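Local coordinates for putative sugar ABC transporter, substrate-binding protein (Clostridium phytofermentans, PDB 4WZZ), which binds L-rhamnose between its two lobes and probably delivers the sugar to an ABC transporter as its substrate-binding protein, at residues Asn105-Ser109 and Gln110-Cys114; Asn156-Gly159 and Thr160-Ala164; Met168-Ile171 and Leu172-Gly176. One frame throughout, in Å; residues are numbered along the deposited sequence.

Contact 1 of 3, residues Asn105-Ser109 and Gln110-Cys114; sequences NNAIS and QGVDC
Ala107 and Val112 form the tight side of this helix C-terminus: the methyl CB of Ala107 meets CG2 of Val112 at 4.1 Å. Both methyls of Val112, CG1 and CG2, also come up to Ala107 O, each at 3.6 Å. That oxygen also takes weak bonds from the amides of Gln110 and Gly111. Here the helix unwinds through a Schellman motif. Gly111 has a positive phi of 73°, the turn in direction that glycine accepts easily, and its N bonds back into the last turn, to Ile108 O at 2.8 Å and weakly to Ala107 O. The donor stands well above the carbonyl plane of Ile108, so no lone pair is addressed squarely.

Gln110 lays its extended chain back along the helix, and its root is still closely packed: CG, beside its own backbone N (chi1 -68°), is 3.2 Å from Asn106 O, and the same oxygen receives Gln110 N at 3.0 Å. The looser, solvent-facing part is the exposed amide end, which runs past Asn106 without a bond to it, NE2 being 3.7 Å from Asn106 O.

This C-cap ends helix 97-110 and leads through a short loop to strand 114-117, a helix-to-strand link of the alpha/beta lobe. Ala107 and Val112 press on strand 56-60, Gln110 reaches Val88 of strand 86-90, and Asp113 OD2 bonds to Thr56 N.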
ATOM      1  N   ASN A 105      -9.595   6.399  18.576  1.00 23.12           N
ATOM      2  CA  ASN A 105     -10.344   6.874  19.725  1.00 22.69           C
ATOM      3  C   ASN A 105     -11.216   8.085  19.392  1.00 26.80           C
ATOM      4  O   ASN A 105     -12.321   8.206  19.918  1.00 25.73           O
ATOM      5  CB  ASN A 105      -9.415   7.154  20.912  1.00 28.55           C
ATOM      6  CG  ASN A 105      -8.836   5.873  21.511  1.00 34.20           C
ATOM      7  OD1 ASN A 105      -9.445   4.804  21.421  1.00 33.91           O
ATOM      8  ND2 ASN A 105      -7.654   5.977  22.125  1.00 34.67           N
ATOM      9  N   ASN A 106     -10.724   8.963  18.518  1.00 21.90           N
ATOM     10  CA  ASN A 106     -11.511  10.107  18.071  1.00 23.14           C
ATOM     11  C   ASN A 106     -12.734   9.630  17.287  1.00 22.75           C
ATOM     12  O   ASN A 106     -13.833  10.148  17.464  1.00 24.33           O
ATOM     13  CB  ASN A 106     -10.683  11.046  17.189  1.00 29.38           C
ATOM     14  CG  ASN A 106      -9.772  11.968  17.989  1.00 35.05           C
ATOM     15  OD1 ASN A 106      -9.806  11.999  19.222  1.00 41.45           O
ATOM     16  ND2 ASN A 106      -8.961  12.744  17.277  1.00 41.63           N
ATOM     17  N   ALA A 107     -12.537   8.638  16.420  1.00 21.74           N
ATOM     18  CA  ALA A 107     -13.643   8.117  15.630  1.00 23.12           C
ATOM     19  C   ALA A 107     -14.717   7.520  16.530  1.00 24.85           C
ATOM     20  O   ALA A 107     -15.910   7.781  16.342  1.00 24.26           O
ATOM     21  CB  ALA A 107     -13.153   7.086  14.628  1.00 23.10           C
ATOM     22  N   ILE A 108     -14.302   6.736  17.518  1.00 23.32           N
ATOM     23  CA  ILE A 108     -15.262   6.145  18.448  1.00 24.79           C
ATOM     24  C   ILE A 108     -16.042   7.256  19.143  1.00 27.17           C
ATOM     25  O   ILE A 108     -17.277   7.229  19.210  1.00 27.12           O
ATOM     26  CB  ILE A 108     -14.562   5.266  19.502  1.00 26.85           C
ATOM     27  CG1 ILE A 108     -13.936   4.036  18.850  1.00 27.39           C
ATOM     28  CG2 ILE A 108     -15.559   4.799  20.521  1.00 27.74           C
ATOM     29  CD1 ILE A 108     -12.958   3.303  19.755  1.00 27.13           C
ATOM     30  N   SER A 109     -15.306   8.249  19.635  1.00 25.89           N
ATOM     31  CA  SER A 109     -15.881   9.390  20.339  1.00 27.14           C
ATOM     32  C   SER A 109     -16.915  10.129  19.488  1.00 29.64           C
ATOM     33  O   SER A 109     -17.860  10.694  20.015  1.00 29.58           O
ATOM     34  CB  SER A 109     -14.758  10.360  20.739  1.00 32.51           C
ATOM     35  OG  SER A 109     -15.273  11.499  21.407  1.00 46.75           O
ATOM     36  N   GLN A 110     -16.718  10.147  18.178  1.00 29.18           N
ATOM     37  CA  GLN A 110     -17.653  10.824  17.286  1.00 32.37           C
ATOM     38  C   GLN A 110     -18.888   9.963  17.006  1.00 33.62           C
ATOM     39  O   GLN A 110     -19.866  10.434  16.432  1.00 34.87           O
ATOM     40  CB  GLN A 110     -16.962  11.159  15.969  1.00 33.19           C
ATOM     41  CG  GLN A 110     -15.884  12.195  16.098  1.00 36.97           C
ATOM     42  CD  GLN A 110     -15.208  12.470  14.775  1.00 41.59           C
ATOM     43  OE1 GLN A 110     -15.833  12.380  13.716  1.00 45.09           O
ATOM     44  NE2 GLN A 110     -13.924  12.798  14.824  1.00 38.20           N
ATOM     45  N   GLY A 111     -18.834   8.696  17.391  1.00 29.60           N
ATOM     46  CA  GLY A 111     -19.972   7.807  17.225  1.00 30.71           C
ATOM     47  C   GLY A 111     -20.207   7.399  15.782  1.00 31.09           C
ATOM     48  O   GLY A 111     -21.354   7.268  15.324  1.00 29.92           O
ATOM     49  N   VAL A 112     -19.117   7.203  15.054  1.00 23.90           N
ATOM     50  CA  VAL A 112     -19.209   6.749  13.669  1.00 23.11           C
ATOM     51  C   VAL A 112     -19.760   5.327  13.600  1.00 24.98           C
ATOM     52  O   VAL A 112     -19.744   4.603  14.581  1.00 25.40           O
ATOM     53  CB  VAL A 112     -17.848   6.789  12.956  1.00 21.78           C
ATOM     54  CG1 VAL A 112     -17.241   8.194  13.043  1.00 21.47           C
ATOM     55  CG2 VAL A 112     -16.878   5.719  13.510  1.00 23.08           C
ATOM     56  N   ASP A 113     -20.231   4.949  12.418  1.00 25.00           N
ATOM     57  CA  ASP A 113     -20.829   3.639  12.192  1.00 24.07           C
ATOM     58  C   ASP A 113     -19.825   2.617  11.671  1.00 25.62           C
ATOM     59  O   ASP A 113     -20.014   1.397  11.835  1.00 24.22           O
ATOM     60  CB  ASP A 113     -21.994   3.786  11.204  1.00 24.34           C
ATOM     61  CG  ASP A 113     -23.070   4.726  11.714  1.00 26.03           C
ATOM     62  OD1 ASP A 113     -23.742   4.350  12.698  1.00 29.03           O
ATOM     63  OD2 ASP A 113     -23.264   5.820  11.138  1.00 24.83           O
ATOM     64  N   CYS A 114     -18.765   3.111  11.039  1.00 21.80           N
ATOM     65  CA  CYS A 114     -17.793   2.248  10.387  1.00 21.03           C
ATOM     66  C   CYS A 114     -16.429   2.909  10.437  1.00 20.01           C
ATOM     67  O   CYS A 114     -16.326   4.129  10.329  1.00 19.68           O
ATOM     68  CB  CYS A 114     -18.226   2.010   8.947  1.00 20.77           C
ATOM     69  SG  CYS A 114     -17.116   0.965   7.994  1.00 24.06           S
TER

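Contact 2 of 3, residues Asn156-Gly159 and Thr160-Ala164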
ATOM      1  N   ASN A 156      -7.398  -5.483  -0.062  1.00 17.09           N
ATOM      2  CA  ASN A 156      -5.986  -5.553  -0.491  1.00 17.49           C
ATOM      3  C   ASN A 156      -5.862  -5.058  -1.927  1.00 13.83           C
ATOM      4  O   ASN A 156      -6.642  -5.463  -2.808  1.00 17.32           O
ATOM      5  CB  ASN A 156      -5.509  -7.018  -0.409  1.00 14.99           C
ATOM      6  CG  ASN A 156      -4.007  -7.154  -0.264  1.00 18.38           C
ATOM      7  OD1 ASN A 156      -3.253  -6.207  -0.486  1.00 15.34           O
ATOM      8  ND2 ASN A 156      -3.553  -8.364   0.098  1.00 21.93           N
ATOM      9  N   GLN A 157      -4.906  -4.147  -2.159  1.00 11.88           N
ATOM     10  CA  GLN A 157      -4.667  -3.547  -3.471  1.00 12.78           C
ATOM     11  C   GLN A 157      -4.308  -4.564  -4.542  1.00 13.80           C
ATOM     12  O   GLN A 157      -4.625  -4.394  -5.710  1.00 14.42           O
ATOM     13  CB  GLN A 157      -3.543  -2.513  -3.366  1.00 13.25           C
ATOM     14  CG  GLN A 157      -2.350  -2.950  -2.505  1.00 11.77           C
ATOM     15  CD  GLN A 157      -2.429  -2.439  -1.098  1.00 12.93           C
ATOM     16  OE1 GLN A 157      -3.340  -2.800  -0.357  1.00 16.03           O
ATOM     17  NE2 GLN A 157      -1.501  -1.579  -0.719  1.00 10.18           N
ATOM     18  N   ALA A 158      -3.625  -5.626  -4.144  1.00 11.99           N
ATOM     19  CA  ALA A 158      -3.211  -6.665  -5.087  1.00 13.25           C
ATOM     20  C   ALA A 158      -2.843  -7.878  -4.274  1.00 14.51           C
ATOM     21  O   ALA A 158      -2.666  -7.780  -3.068  1.00 15.25           O
ATOM     22  CB  ALA A 158      -2.033  -6.195  -5.937  1.00 13.65           C
ATOM     23  N   GLY A 159      -2.745  -9.048  -4.903  1.00 14.77           N
ATOM     24  CA  GLY A 159      -2.257 -10.198  -4.177  1.00 15.22           C
ATOM     25  C   GLY A 159      -0.858  -9.922  -3.619  1.00 12.38           C
ATOM     26  O   GLY A 159       0.033  -9.436  -4.317  1.00 11.75           O
ATOM     27  N   THR A 160      -0.650 -10.253  -2.352  1.00 14.30           N
ATOM     28  CA  THR A 160       0.657 -10.050  -1.726  1.00 12.49           C
ATOM     29  C   THR A 160       1.761 -10.714  -2.549  1.00 12.36           C
ATOM     30  O   THR A 160       2.810 -10.134  -2.842  1.00 13.91           O
ATOM     31  CB  THR A 160       0.649 -10.591  -0.307  1.00 22.35           C
ATOM     32  OG1 THR A 160      -0.382  -9.932   0.443  1.00 25.10           O
ATOM     33  CG2 THR A 160       1.977 -10.352   0.351  1.00 19.67           C
ATOM     34  N   THR A 161       1.502 -11.955  -2.964  1.00 12.96           N
ATOM     35  CA  THR A 161       2.454 -12.670  -3.799  1.00 12.99           C
ATOM     36  C   THR A 161       2.700 -12.006  -5.144  1.00 12.34           C
ATOM     37  O   THR A 161       3.816 -12.031  -5.664  1.00 12.20           O
ATOM     38  CB  THR A 161       1.944 -14.086  -4.032  1.00 13.87           C
ATOM     39  OG1 THR A 161       1.815 -14.742  -2.765  1.00 16.66           O
ATOM     40  CG2 THR A 161       2.892 -14.888  -4.911  1.00 14.03           C
ATOM     41  N   GLN A 162       1.640 -11.462  -5.733  1.00 12.80           N
ATOM     42  CA  GLN A 162       1.788 -10.821  -7.028  1.00 11.83           C
ATOM     43  C   GLN A 162       2.762  -9.641  -6.957  1.00 12.27           C
ATOM     44  O   GLN A 162       3.566  -9.426  -7.852  1.00 11.87           O
ATOM     45  CB  GLN A 162       0.420 -10.350  -7.511  1.00 12.46           C
ATOM     46  CG  GLN A 162      -0.556 -11.477  -7.759  1.00 18.06           C
ATOM     47  CD  GLN A 162      -1.882 -10.940  -8.250  1.00 25.76           C
ATOM     48  OE1 GLN A 162      -2.492 -10.067  -7.622  1.00 22.95           O
ATOM     49  NE2 GLN A 162      -2.317 -11.429  -9.394  1.00 22.96           N
ATOM     50  N   ILE A 163       2.680  -8.878  -5.879  1.00 11.75           N
ATOM     51  CA  ILE A 163       3.571  -7.728  -5.694  1.00 12.35           C
ATOM     52  C   ILE A 163       4.997  -8.244  -5.478  1.00 11.61           C
ATOM     53  O   ILE A 163       5.926  -7.758  -6.078  1.00 10.51           O
ATOM     54  CB  ILE A 163       3.132  -6.895  -4.500  1.00  9.89           C
ATOM     55  CG1 ILE A 163       1.814  -6.185  -4.812  1.00 11.88           C
ATOM     56  CG2 ILE A 163       4.224  -5.906  -4.090  1.00 12.41           C
ATOM     57  CD1 ILE A 163       1.945  -5.097  -5.869  1.00 19.25           C
ATOM     58  N   ALA A 164       5.158  -9.246  -4.619  1.00 10.88           N
ATOM     59  CA  ALA A 164       6.491  -9.786  -4.368  1.00 10.87           C
ATOM     60  C   ALA A 164       7.158 -10.344  -5.624  1.00 11.18           C
ATOM     61  O   ALA A 164       8.364 -10.156  -5.866  1.00 11.73           O
ATOM     62  CB  ALA A 164       6.432 -10.858  -3.285  1.00 15.09           C
TER
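Gln162 reaches back over the helix start and receives the amide of Gly159, with OE1 2.9 Å from Gly159 N. The donor comes in 16° from the plane of the side-chain carbonyl. CG of Gln162 lies beside the backbone N (chi1 -64°) and the chain runs extended beyond it, which brings the amide back to the N-cap residue. This is the backbone-capping half of a capping box, made by a glutamine; Gly159, lacking a side chain, cannot supply the reciprocal half. Its carbonyl takes Ile163 N at 3.1 Å, the first i to i+4 bond of the helix.

Ile163 folds CG1 and CD1 against the methyl of Ala158, CG1 being 4.0 Å from CB. Thr160 OG1 and Asn156 ND2 come within 3.6 Å, side chains at about a right angle, a loose approach; ND2 has its bond with Glu350 OE1.

Gln157, next to Asn156 in the chain, belongs to the L-rhamnose pocket, and its NE2 is held by Asp143 OD1. One of the lobe crossings expected of a periplasmic binding protein thus runs from strand 154-156 into helix 160-174, where Thr160 and Ile163 pack on Trp196 of helix 191-203 in the second lobe.

Contact 3 of 3, residues Met168-Ile171 and Leu172-Gly176; sequences MDAI and LDISG
Four successive i to i+4 backbone bonds, Leu172 N to Met168 O through Ser175 N to Ile171 O, carry the helix through its last turns, with Ile174 N to Ala170 O the straightest at 171°. The last of these acceptors is gripped twice. Ser175 N reaches Ile171 O at 2.9 Å and Ser175 OG reaches it at 2.8 Å, from opposite faces of the carbonyl plane. The hydroxyl gets there because OG sits between the backbone N and the carbonyl carbon (chi1 64°), which turns it back along the helix; the same OG also accepts from Gly177 N, tying the final turn to the chain that leaves it.

Apolar packing follows the same spacing. Ile174 lies alongside Ala170, its CD1 4.1 Å from the alanine CB, while CG1 comes 3.2 Å from Ala170 O.

The acidic ends face other partners: Asp169 OD1 meets Lys208 in a salt bridge and also Tyr209, and Asp173 OD2 bonds to Tyr293 OH. Gly176, with positive phi, is the first residue to leave helical angles. Across the buried side, the helix covers the parallel sheet of the second lobe: Met168, present as selenomethionine, and Leu172 lie on strand 212-219, Ile171 reaches strands 212-219 and 243-246, and Ala170 and Ile174 pack on strand 269-272.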
HETATM    1  N   MSE A 168      10.542  -9.043  -7.445  1.00 10.59           N
HETATM    2  CA  MSE A 168      11.732  -9.893  -7.573  1.00 10.75           C
HETATM    3  C   MSE A 168      12.144 -10.005  -9.033  1.00 12.72           C
HETATM    4  O   MSE A 168      13.332  -9.954  -9.348  1.00 11.84           O
HETATM    5  CB  MSE A 168      11.534 -11.281  -6.974  1.00 12.60           C
HETATM    6  CG  MSE A 168      11.571 -11.318  -5.451  1.00 12.72           C
HETATM    7 SE   MSE A 168      13.149 -10.404  -4.660  1.00 22.56          SE
HETATM    8  CE  MSE A 168      14.556 -11.200  -5.763  1.00 13.47           C
ATOM      9  N   ASP A 169      11.172 -10.178  -9.923  1.00 14.26           N
ATOM     10  CA  ASP A 169      11.479 -10.278 -11.351  1.00 14.80           C
ATOM     11  C   ASP A 169      12.053  -8.963 -11.855  1.00 10.52           C
ATOM     12  O   ASP A 169      12.970  -8.973 -12.677  1.00 12.69           O
ATOM     13  CB  ASP A 169      10.248 -10.689 -12.164  1.00 16.00           C
ATOM     14  CG  ASP A 169       9.882 -12.169 -11.978  1.00 21.74           C
ATOM     15  OD1 ASP A 169      10.769 -12.964 -11.588  1.00 19.75           O
ATOM     16  OD2 ASP A 169       8.706 -12.544 -12.216  1.00 23.07           O
ATOM     17  N   ALA A 170      11.565  -7.829 -11.336  1.00 11.00           N
ATOM     18  CA  ALA A 170      12.133  -6.542 -11.684  1.00 11.25           C
ATOM     19  C   ALA A 170      13.575  -6.434 -11.256  1.00 13.23           C
ATOM     20  O   ALA A 170      14.442  -6.016 -12.028  1.00 12.53           O
ATOM     21  CB  ALA A 170      11.320  -5.398 -11.071  1.00 13.53           C
ATOM     22  N   ILE A 171      13.865  -6.827 -10.022  1.00 11.70           N
ATOM     23  CA  ILE A 171      15.249  -6.770  -9.546  1.00 10.49           C
ATOM     24  C   ILE A 171      16.156  -7.650 -10.404  1.00 11.13           C
ATOM     25  O   ILE A 171      17.244  -7.240 -10.792  1.00 13.47           O
ATOM     26  CB  ILE A 171      15.339  -7.161  -8.061  1.00 12.53           C
ATOM     27  CG1 ILE A 171      14.632  -6.111  -7.176  1.00 12.64           C
ATOM     28  CG2 ILE A 171      16.779  -7.302  -7.641  1.00 12.32           C
ATOM     29  CD1 ILE A 171      14.026  -6.715  -5.915  1.00 13.56           C
ATOM     30  N   LEU A 172      15.687  -8.851 -10.718  1.00 13.25           N
ATOM     31  CA  LEU A 172      16.480  -9.788 -11.491  1.00 14.28           C
ATOM     32  C   LEU A 172      16.805  -9.197 -12.871  1.00 17.12           C
ATOM     33  O   LEU A 172      17.908  -9.340 -13.378  1.00 15.99           O
ATOM     34  CB  LEU A 172      15.735 -11.118 -11.634  1.00 14.97           C
ATOM     35  CG  LEU A 172      16.503 -12.196 -12.406  1.00 14.18           C
ATOM     36  CD1 LEU A 172      17.755 -12.616 -11.646  1.00 16.48           C
ATOM     37  CD2 LEU A 172      15.617 -13.388 -12.676  1.00 16.80           C
ATOM     38  N   ASP A 173      15.811  -8.563 -13.477  1.00 14.98           N
ATOM     39  CA  ASP A 173      15.959  -7.959 -14.796  1.00 17.58           C
ATOM     40  C   ASP A 173      16.893  -6.764 -14.746  1.00 16.81           C
ATOM     41  O   ASP A 173      17.898  -6.698 -15.455  1.00 17.26           O
ATOM     42  CB  ASP A 173      14.578  -7.523 -15.296  1.00 17.24           C
ATOM     43  CG  ASP A 173      14.634  -6.818 -16.638  1.00 24.67           C
ATOM     44  OD1 ASP A 173      15.497  -7.172 -17.481  1.00 25.08           O
ATOM     45  OD2 ASP A 173      13.800  -5.926 -16.861  1.00 20.97           O
ATOM     46  N   ILE A 174      16.560  -5.812 -13.878  1.00 14.85           N
ATOM     47  CA  ILE A 174      17.252  -4.539 -13.831  1.00 13.67           C
ATOM     48  C   ILE A 174      18.717  -4.676 -13.372  1.00 19.00           C
ATOM     49  O   ILE A 174      19.580  -3.903 -13.794  1.00 21.68           O
ATOM     50  CB  ILE A 174      16.456  -3.558 -12.936  1.00 13.66           C
ATOM     51  CG1 ILE A 174      15.095  -3.268 -13.581  1.00 15.64           C
ATOM     52  CG2 ILE A 174      17.232  -2.307 -12.692  1.00 18.82           C
ATOM     53  CD1 ILE A 174      14.071  -2.695 -12.582  1.00 19.37           C
ATOM     54  N   SER A 175      19.003  -5.664 -12.529  1.00 16.14           N
ATOM     55  CA  SER A 175      20.354  -5.900 -12.043  1.00 13.57           C
ATOM     56  C   SER A 175      21.223  -6.523 -13.115  1.00 15.86           C
ATOM     57  O   SER A 175      22.430  -6.580 -12.950  1.00 21.11           O
ATOM     58  CB  SER A 175      20.344  -6.851 -10.842  1.00 14.86           C
ATOM     59  OG  SER A 175      19.847  -8.128 -11.244  1.00 15.98           O
ATOM     60  N   GLY A 176      20.621  -7.035 -14.183  1.00 18.28           N
ATOM     61  CA  GLY A 176      21.355  -7.827 -15.161  1.00 24.53           C
ATOM     62  C   GLY A 176      21.491  -9.299 -14.800  1.00 28.58           C
ATOM     63  O   GLY A 176      22.159 -10.064 -15.500  1.00 28.37           O
TER

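Contacts 2 and 3 adjoin in sequence and mark the start and the end of helix 160-174, their centres 18 Å apart, whereas contact 1 closes a different helix, 97-110, with its centre 45 Å from that of contact 3 and on the opposite side of the chain's centre. Contact 2 is the most central and holds Gln157 of the rhamnose pocket; of the outer two, contact 1 is the more exposed and contact 3 mostly buried or partly so. The chemistry follows the place: a glutamine side chain caps the helix start, while both C-termini end near positive-phi glycines, Gly111 within a Schellman motif and Gly176 after a serine whose hydroxyl bonds back to the helix.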